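Local coordinates for hypothetical protein (Mus musculus, PDB 1VKB), which probably acts as a gamma-glutamylamine cyclotransferase, releasing free amines such as lysine from gamma-glutamyl amides as the glutamyl part closes to 5-oxoproline, at residues Ile16-Tyr19 with Gly20-Arg24; Tyr80-Glu84 with Gln85-Phe89. All blocks are in the same frame, centred on the assembly; numbering follows the deposited sequence.

Contact 1 of 2, residues Ile16-Tyr19 with Gly20-Arg24; sequences IFVY and GTLKR. With FMT (formic acid), chain C; FMT (formic acid), chain D.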
ATOM      1  N   ILE A  16      -2.408  -8.919   3.738  1.00 14.96           N
ATOM      2  CA  ILE A  16      -2.077  -7.800   2.887  1.00 14.88           C
ATOM      3  C   ILE A  16      -1.067  -6.915   3.566  1.00 15.02           C
ATOM      4  O   ILE A  16      -0.948  -6.911   4.803  1.00 15.55           O
ATOM      5  CB  ILE A  16      -3.329  -6.972   2.479  1.00 16.71           C
ATOM      6  CG1 ILE A  16      -3.940  -6.164   3.660  1.00 16.89           C
ATOM      7  CG2 ILE A  16      -4.422  -7.858   1.806  1.00 17.58           C
ATOM      8  CD1 ILE A  16      -4.961  -5.203   3.150  1.00 19.25           C
ATOM      9  N   PHE A  17      -0.350  -6.154   2.751  1.00 13.53           N
ATOM     10  CA  PHE A  17       0.639  -5.205   3.222  1.00 14.13           C
ATOM     11  C   PHE A  17       0.306  -3.867   2.571  1.00 15.71           C
ATOM     12  O   PHE A  17       0.245  -3.770   1.364  1.00 15.49           O
ATOM     13  CB  PHE A  17       2.006  -5.682   2.810  1.00 13.39           C
ATOM     14  CG  PHE A  17       3.130  -4.718   3.074  1.00 13.80           C
ATOM     15  CD1 PHE A  17       3.733  -4.645   4.317  1.00 19.57           C
ATOM     16  CD2 PHE A  17       3.642  -3.963   2.045  1.00 16.77           C
ATOM     17  CE1 PHE A  17       4.823  -3.786   4.515  1.00 16.16           C
ATOM     18  CE2 PHE A  17       4.718  -3.119   2.259  1.00 18.45           C
ATOM     19  CZ  PHE A  17       5.302  -3.056   3.467  1.00 16.08           C
ATOM     20  N   VAL A  18       0.043  -2.886   3.415  1.00 14.85           N
ATOM     21  CA  VAL A  18      -0.304  -1.528   3.014  1.00 13.88           C
ATOM     22  C   VAL A  18       0.823  -0.568   3.379  1.00 14.85           C
ATOM     23  O   VAL A  18       1.417  -0.626   4.468  1.00 14.75           O
ATOM     24  CB  VAL A  18      -1.674  -1.079   3.556  1.00 14.72           C
ATOM     25  CG1 VAL A  18      -2.760  -1.999   2.986  1.00 16.31           C
ATOM     26  CG2 VAL A  18      -1.734  -1.004   5.044  1.00 14.86           C
ATOM     27  N   TYR A  19       1.136   0.285   2.423  1.00 15.11           N
ATOM     28  CA  TYR A  19       2.280   1.201   2.525  1.00 14.82           C
ATOM     29  C   TYR A  19       1.851   2.654   2.409  1.00 16.41           C
ATOM     30  O   TYR A  19       2.653   3.531   2.668  1.00 15.30           O
ATOM     31  CB  TYR A  19       3.308   0.899   1.425  1.00 15.88           C
ATOM     32  CG  TYR A  19       2.715   0.981   0.046  1.00 11.27           C
ATOM     33  CD1 TYR A  19       2.610   2.198  -0.618  1.00 14.91           C
ATOM     34  CD2 TYR A  19       2.257  -0.169  -0.592  1.00 14.66           C
ATOM     35  CE1 TYR A  19       2.021   2.264  -1.855  1.00 13.53           C
ATOM     36  CE2 TYR A  19       1.657  -0.107  -1.797  1.00 14.72           C
ATOM     37  CZ  TYR A  19       1.548   1.132  -2.443  1.00 14.36           C
ATOM     38  OH  TYR A  19       0.978   1.224  -3.695  1.00 15.84           O
ATOM     39  N   GLY A  20       0.616   2.903   1.959  1.00 14.76           N
ATOM     40  CA  GLY A  20       0.205   4.234   1.624  1.00 15.37           C
ATOM     41  C   GLY A  20      -0.873   4.793   2.507  1.00 13.80           C
ATOM     42  O   GLY A  20      -0.782   4.834   3.753  1.00 14.58           O
ATOM     43  N   THR A  21      -1.887   5.344   1.840  1.00 14.08           N
ATOM     44  CA  THR A  21      -2.967   6.074   2.560  1.00 14.44           C
ATOM     45  C   THR A  21      -3.807   5.153   3.433  1.00 14.76           C
ATOM     46  O   THR A  21      -4.598   5.623   4.254  1.00 14.08           O
ATOM     47  CB  THR A  21      -3.901   6.839   1.609  1.00 15.02           C
ATOM     48  OG1 THR A  21      -4.669   5.922   0.819  1.00 16.48           O
ATOM     49  CG2 THR A  21      -3.133   7.675   0.648  1.00 16.70           C
ATOM     50  N   LEU A  22      -3.676   3.848   3.210  1.00 15.16           N
ATOM     51  CA  LEU A  22      -4.376   2.834   4.016  1.00 15.06           C
ATOM     52  C   LEU A  22      -3.781   2.511   5.381  1.00 15.90           C
ATOM     53  O   LEU A  22      -4.461   1.904   6.211  1.00 16.56           O
ATOM     54  CB  LEU A  22      -4.597   1.536   3.223  1.00 14.85           C
ATOM     55  CG  LEU A  22      -5.492   1.674   1.993  1.00 18.95           C
ATOM     56  CD1 LEU A  22      -5.418   0.393   1.161  1.00 19.42           C
ATOM     57  CD2 LEU A  22      -6.910   1.963   2.344  1.00 17.39           C
ATOM     58  N   LYS A  23      -2.538   2.908   5.628  1.00 15.41           N
ATOM     59  CA  LYS A  23      -1.885   2.691   6.900  1.00 14.08           C
ATOM     60  C   LYS A  23      -2.568   3.414   8.062  1.00 16.38           C
ATOM     61  O   LYS A  23      -3.192   4.473   7.884  1.00 14.55           O
ATOM     62  CB  LYS A  23      -0.439   3.179   6.864  1.00 16.46           C
ATOM     63  CG  LYS A  23       0.524   2.395   5.960  1.00 17.37           C
ATOM     64  CD  LYS A  23       2.013   2.768   6.261  1.00 16.44           C
ATOM     65  CE  LYS A  23       2.309   4.249   6.016  1.00 19.08           C
ATOM     66  NZ  LYS A  23       3.767   4.564   6.280  1.00 14.36           N
ATOM     67  N   ARG A  24      -2.372   2.879   9.270  1.00 16.82           N
ATOM     68  CA  ARG A  24      -2.758   3.583  10.498  1.00 16.04           C
ATOM     69  C   ARG A  24      -2.242   4.994  10.446  1.00 17.13           C
ATOM     70  O   ARG A  24      -1.111   5.244  10.052  1.00 17.41           O
ATOM     71  CB  ARG A  24      -2.204   2.896  11.736  1.00 19.14           C
ATOM     72  CG  ARG A  24      -2.957   1.630  12.103  1.00 17.90           C
ATOM     73  CD  ARG A  24      -2.437   0.965  13.340  1.00 23.06           C
ATOM     74  NE  ARG A  24      -3.398  -0.025  13.828  1.00 26.91           N
ATOM     75  CZ  ARG A  24      -3.199  -0.736  14.934  1.00 35.03           C
ATOM     76  NH1 ARG A  24      -2.080  -0.588  15.623  1.00 31.06           N
ATOM     77  NH2 ARG A  24      -4.098  -1.610  15.332  1.00 29.04           N
TER
HETATM   78  C   FMT C 151      -1.730   1.235   0.162  1.00 23.38           C
HETATM   79  O1  FMT C 151      -0.938   0.300   0.411  1.00 14.11           O
HETATM   80  O2  FMT C 151      -2.099   2.178   0.910  1.00 18.95           O
HETATM   81  C   FMT D 152      -6.551  -0.940  12.558  1.00 34.75           C
HETATM   82  O1  FMT D 152      -6.542  -1.843  13.390  1.00 38.60           O
HETATM   83  O2  FMT D 152      -6.018   0.129  12.774  1.00 31.09           O
HETATM   84  O   HOH W   1       4.985   3.383   3.939  1.00 15.19           O
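Val18, the last residue of strand 14-18, meets Leu22 where the chain folds back beyond the strand end. This apolar contact joins Val18 CB to Leu22 CB at 3.9 Å, with the two side chains crossing at about a right angle; Val18 CG2 faces the backbone of Leu22 and Lys23. Lys23 supplies a second kind of packing, its aliphatic chain lying along the Tyr19 carbonyl with CE 3.4 Å from Tyr19 O. The bend at chi3 (-61°) lets NZ join Tyr19 O through one bridging water, and NZ also bonds to Tyr145 O. The fold-back is a type I beta turn, Gly20 to Lys23, closed by Lys23 N to Gly20 O.

Polar contacts converge on one of two formates, both probably from the crystallisation liquor. Tyr19 N gives a fairly straight bond to its O1 (2.9 Å, 162°), while O2 takes one from Leu22 N at 3.3 Å and a weak one from Gly20 N. A side chain on Gly20 would clash with O2, so the close approach depends on its absence. The Tyr19 ring lies across O1, which sits 3.3 Å above its plane and toward the rim; the ring's hydroxyl is engaged with Tyr127 O and Leu65 N. The second formate lies at the edge of the Arg24 guanidinium, where NE reaches its O2 at 2.8 Å and NH2 bonds to its O1.

This Tyr-Gly-Thr-Leu loop, its amides gathered round a small carboxylate, resembles the substrate-binding loop characteristic of gamma-glutamyl cyclotransferase-like proteins, and the first formate may mimic a substrate carboxylate.

Contact 2 of 2, residues Tyr80-Glu84 with Gln85-Phe89; sequences YEVDE and QMLRF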
ATOM      1  N   TYR A  80      -1.782  -6.652   7.579  1.00 15.61           N
ATOM      2  CA  TYR A  80      -3.128  -6.958   8.094  1.00 15.32           C
ATOM      3  C   TYR A  80      -3.547  -8.322   7.650  1.00 15.94           C
ATOM      4  O   TYR A  80      -3.140  -8.778   6.591  1.00 15.68           O
ATOM      5  CB  TYR A  80      -4.183  -5.952   7.562  1.00 16.73           C
ATOM      6  CG  TYR A  80      -4.006  -4.591   8.162  1.00 14.51           C
ATOM      7  CD1 TYR A  80      -3.004  -3.756   7.703  1.00 21.63           C
ATOM      8  CD2 TYR A  80      -4.834  -4.143   9.172  1.00 17.01           C
ATOM      9  CE1 TYR A  80      -2.804  -2.506   8.259  1.00 20.55           C
ATOM     10  CE2 TYR A  80      -4.633  -2.894   9.755  1.00 18.08           C
ATOM     11  CZ  TYR A  80      -3.610  -2.087   9.276  1.00 19.20           C
ATOM     12  OH  TYR A  80      -3.361  -0.856   9.835  1.00 22.91           O
ATOM     13  N   GLU A  81      -4.393  -8.965   8.437  1.00 16.08           N
ATOM     14  CA  GLU A  81      -5.101 -10.150   7.968  1.00 16.09           C
ATOM     15  C   GLU A  81      -6.528  -9.711   7.656  1.00 16.78           C
ATOM     16  O   GLU A  81      -7.199  -9.147   8.538  1.00 16.63           O
ATOM     17  CB  GLU A  81      -5.045 -11.276   9.007  1.00 15.26           C
ATOM     18  CG  GLU A  81      -5.577 -12.559   8.442  1.00 16.75           C
ATOM     19  CD  GLU A  81      -5.414 -13.765   9.355  1.00 32.91           C
ATOM     20  OE1 GLU A  81      -5.637 -13.634  10.568  1.00 34.43           O
ATOM     21  OE2 GLU A  81      -5.090 -14.852   8.844  1.00 23.98           O
ATOM     22  N   VAL A  82      -6.996  -9.945   6.415  1.00 14.32           N
ATOM     23  CA  VAL A  82      -8.329  -9.471   5.991  1.00 15.75           C
ATOM     24  C   VAL A  82      -9.178 -10.644   5.500  1.00 17.34           C
ATOM     25  O   VAL A  82      -8.647 -11.710   5.102  1.00 16.17           O
ATOM     26  CB  VAL A  82      -8.256  -8.379   4.898  1.00 15.01           C
ATOM     27  CG1 VAL A  82      -7.320  -7.235   5.340  1.00 17.10           C
ATOM     28  CG2 VAL A  82      -7.760  -8.926   3.593  1.00 14.31           C
ATOM     29  N   ASP A  83     -10.496 -10.465   5.523  1.00 15.29           N
ATOM     30  CA  ASP A  83     -11.358 -11.455   4.927  1.00 17.49           C
ATOM     31  C   ASP A  83     -11.567 -11.173   3.435  1.00 17.09           C
ATOM     32  O   ASP A  83     -11.144 -10.157   2.916  1.00 15.62           O
ATOM     33  CB  ASP A  83     -12.671 -11.636   5.722  1.00 20.18           C
ATOM     34  CG  ASP A  83     -13.602 -10.456   5.673  1.00 23.40           C
ATOM     35  OD1 ASP A  83     -13.341  -9.428   5.000  1.00 18.92           O
ATOM     36  OD2 ASP A  83     -14.676 -10.490   6.337  1.00 22.54           O
ATOM     37  N   GLU A  84     -12.258 -12.081   2.766  1.00 14.88           N
ATOM     38  CA  GLU A  84     -12.444 -11.993   1.336  1.00 15.91           C
ATOM     39  C   GLU A  84     -13.264 -10.760   0.944  1.00 18.48           C
ATOM     40  O   GLU A  84     -12.996 -10.141  -0.089  1.00 18.52           O
ATOM     41  CB  GLU A  84     -13.109 -13.264   0.831  1.00 18.73           C
ATOM     42  CG  GLU A  84     -12.204 -14.483   0.973  1.00 19.81           C
ATOM     43  CD  GLU A  84     -12.014 -14.977   2.399  1.00 30.70           C
ATOM     44  OE1 GLU A  84     -12.808 -14.669   3.355  1.00 32.28           O
ATOM     45  OE2 GLU A  84     -11.017 -15.695   2.579  1.00 37.23           O
ATOM     46  N   GLN A  85     -14.241 -10.393   1.768  1.00 16.11           N
ATOM     47  CA  GLN A  85     -15.084  -9.204   1.490  1.00 17.40           C
ATOM     48  C   GLN A  85     -14.230  -7.958   1.483  1.00 17.18           C
ATOM     49  O   GLN A  85     -14.367  -7.098   0.621  1.00 14.15           O
ATOM     50  CB  GLN A  85     -16.171  -9.047   2.539  1.00 18.00           C
ATOM     51  CG  GLN A  85     -17.105  -7.836   2.294  1.00 22.48           C
ATOM     52  CD  GLN A  85     -18.147  -7.633   3.392  1.00 25.02           C
ATOM     53  OE1 GLN A  85     -18.195  -8.379   4.384  1.00 24.94           O
ATOM     54  NE2 GLN A  85     -18.991  -6.604   3.215  1.00 24.88           N
ATOM     55  N   MET A  86     -13.393  -7.818   2.499  1.00 17.09           N
ATOM     56  CA  MET A  86     -12.487  -6.676   2.601  1.00 14.24           C
ATOM     57  C   MET A  86     -11.490  -6.685   1.441  1.00 15.46           C
ATOM     58  O   MET A  86     -11.175  -5.636   0.890  1.00 13.69           O
ATOM     59  CB  MET A  86     -11.734  -6.716   3.924  1.00 14.37           C
ATOM     60  CG  MET A  86     -10.705  -5.584   4.098  1.00 17.12           C
ATOM     61  SD  MET A  86     -11.375  -3.900   4.057  1.00 19.92           S
ATOM     62  CE  MET A  86     -12.224  -3.844   5.624  1.00 20.66           C
ATOM     63  N   LEU A  87     -10.952  -7.847   1.101  1.00 13.54           N
ATOM     64  CA  LEU A  87     -10.031  -7.919  -0.056  1.00 14.85           C
ATOM     65  C   LEU A  87     -10.690  -7.416  -1.345  1.00 15.09           C
ATOM     66  O   LEU A  87     -10.087  -6.620  -2.135  1.00 15.86           O
ATOM     67  CB  LEU A  87      -9.494  -9.357  -0.233  1.00 15.49           C
ATOM     68  CG  LEU A  87      -8.345  -9.554  -1.201  1.00 18.94           C
ATOM     69  CD1 LEU A  87      -7.123  -8.742  -0.767  1.00 21.37           C
ATOM     70  CD2 LEU A  87      -8.030 -11.066  -1.274  1.00 19.08           C
ATOM     71  N   ARG A  88     -11.911  -7.879  -1.596  1.00 15.45           N
ATOM     72  CA  ARG A  88     -12.611  -7.399  -2.798  1.00 13.89           C
ATOM     73  C   ARG A  88     -12.972  -5.898  -2.694  1.00 15.57           C
ATOM     74  O   ARG A  88     -13.020  -5.182  -3.700  1.00 17.73           O
ATOM     75  CB  ARG A  88     -13.851  -8.211  -3.045  1.00 16.71           C
ATOM     76  CG  ARG A  88     -13.529  -9.642  -3.433  1.00 18.93           C
ATOM     77  CD  ARG A  88     -14.723 -10.539  -3.609  1.00 25.45           C
ATOM     78  NE  ARG A  88     -15.882  -9.885  -4.229  1.00 33.81           N
ATOM     79  CZ  ARG A  88     -16.061  -9.708  -5.526  1.00 28.68           C
ATOM     80  NH1 ARG A  88     -15.163 -10.107  -6.409  1.00 32.84           N
ATOM     81  NH2 ARG A  88     -17.159  -9.108  -5.955  1.00 31.20           N
ATOM     82  N   PHE A  89     -13.269  -5.440  -1.495  1.00 14.78           N
ATOM     83  CA  PHE A  89     -13.568  -3.980  -1.297  1.00 13.27           C
ATOM     84  C   PHE A  89     -12.319  -3.160  -1.658  1.00 15.52           C
ATOM     85  O   PHE A  89     -12.419  -2.163  -2.381  1.00 15.23           O
ATOM     86  CB  PHE A  89     -14.036  -3.642   0.110  1.00 13.15           C
ATOM     87  CG  PHE A  89     -13.978  -2.167   0.368  1.00 16.50           C
ATOM     88  CD1 PHE A  89     -14.977  -1.346  -0.099  1.00 25.29           C
ATOM     89  CD2 PHE A  89     -12.855  -1.605   0.927  1.00 22.89           C
ATOM     90  CE1 PHE A  89     -14.889   0.051   0.070  1.00 25.83           C
ATOM     91  CE2 PHE A  89     -12.758  -0.245   1.085  1.00 23.71           C
ATOM     92  CZ  PHE A  89     -13.777   0.577   0.650  1.00 19.24           C
TER
HETATM   93  O   HOH W   2     -17.122 -10.098   5.962  1.00 32.33           O
HETATM   94  O   HOH W   3     -15.462 -12.444   3.612  1.00 26.31           O
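Gln85 and Asp83 meet through one water, which donates to Asp83 OD2 and Gln85 OE1; the extended Gln85 side chain carries its amide out to this bridge. Gln85 N gives its hydrogen to another water, at 3.0 Å, which in turn makes a weak bond to Glu84 OE1. Met86 supplies the N-H that Asp83, the N-cap residue, accepts: Met86 N donates to Asp83 OD1 (3.0 Å, 163°), nearly along the carboxylate C-O axis, and Met86 CB packs against the same oxygen. Asp83 CG lies between its own backbone N and carbonyl carbon (chi1 68°), which brings OD1 over the first turn. This is a helix N-cap at a strand-to-helix junction, where the chain leaves the sheet and Asp83 leads into helix 84-93, and the capping oxygen also accepts from Leu39 N. Were the carboxylate replaced by the methyl of an alanine here, Met86 N and Leu39 N would probably both lose this acceptor and the first turn could fray. On the inner side Met86 CG touches Val82 CB at 3.8 Å, the two side chains crossing at about a right angle. Leu87 N then bonds to Asp83 O at 2.9 Å, and its CB reaches Val82 CG2, while the side chain continues to Ile16, Phe125 and Tyr127. Arg88 N bonds to Glu84 O (2.9 Å), and Arg88 CG rests 3.4 Å from Glu84 O. Phe89 N repeats the pattern on Gln85 O, its ring stacking with that of His37.

Both contacts lie where a strand ends, and the two strands, 14-18 and 76-82, are antiparallel neighbours in one sheet. Contact 1 is buried close to the centre of the chain; contact 2, whose centre is about 13 Å from that of contact 1, is only partly buried, with Gln85 and Arg88 exposed. Each uses main-chain N-H groups to hold a carboxylate, but contact 1 leaves a loop to receive one from a bound molecule, whereas contact 2 supplies its own to start a helix. The two are joined directly: Ile16 O and Tyr80 N, 2.9 Å apart, probably hydrogen-bond, Val18 CG2 packs on Tyr80 CE1, and Ile16 CD1 meets Val82 CG1.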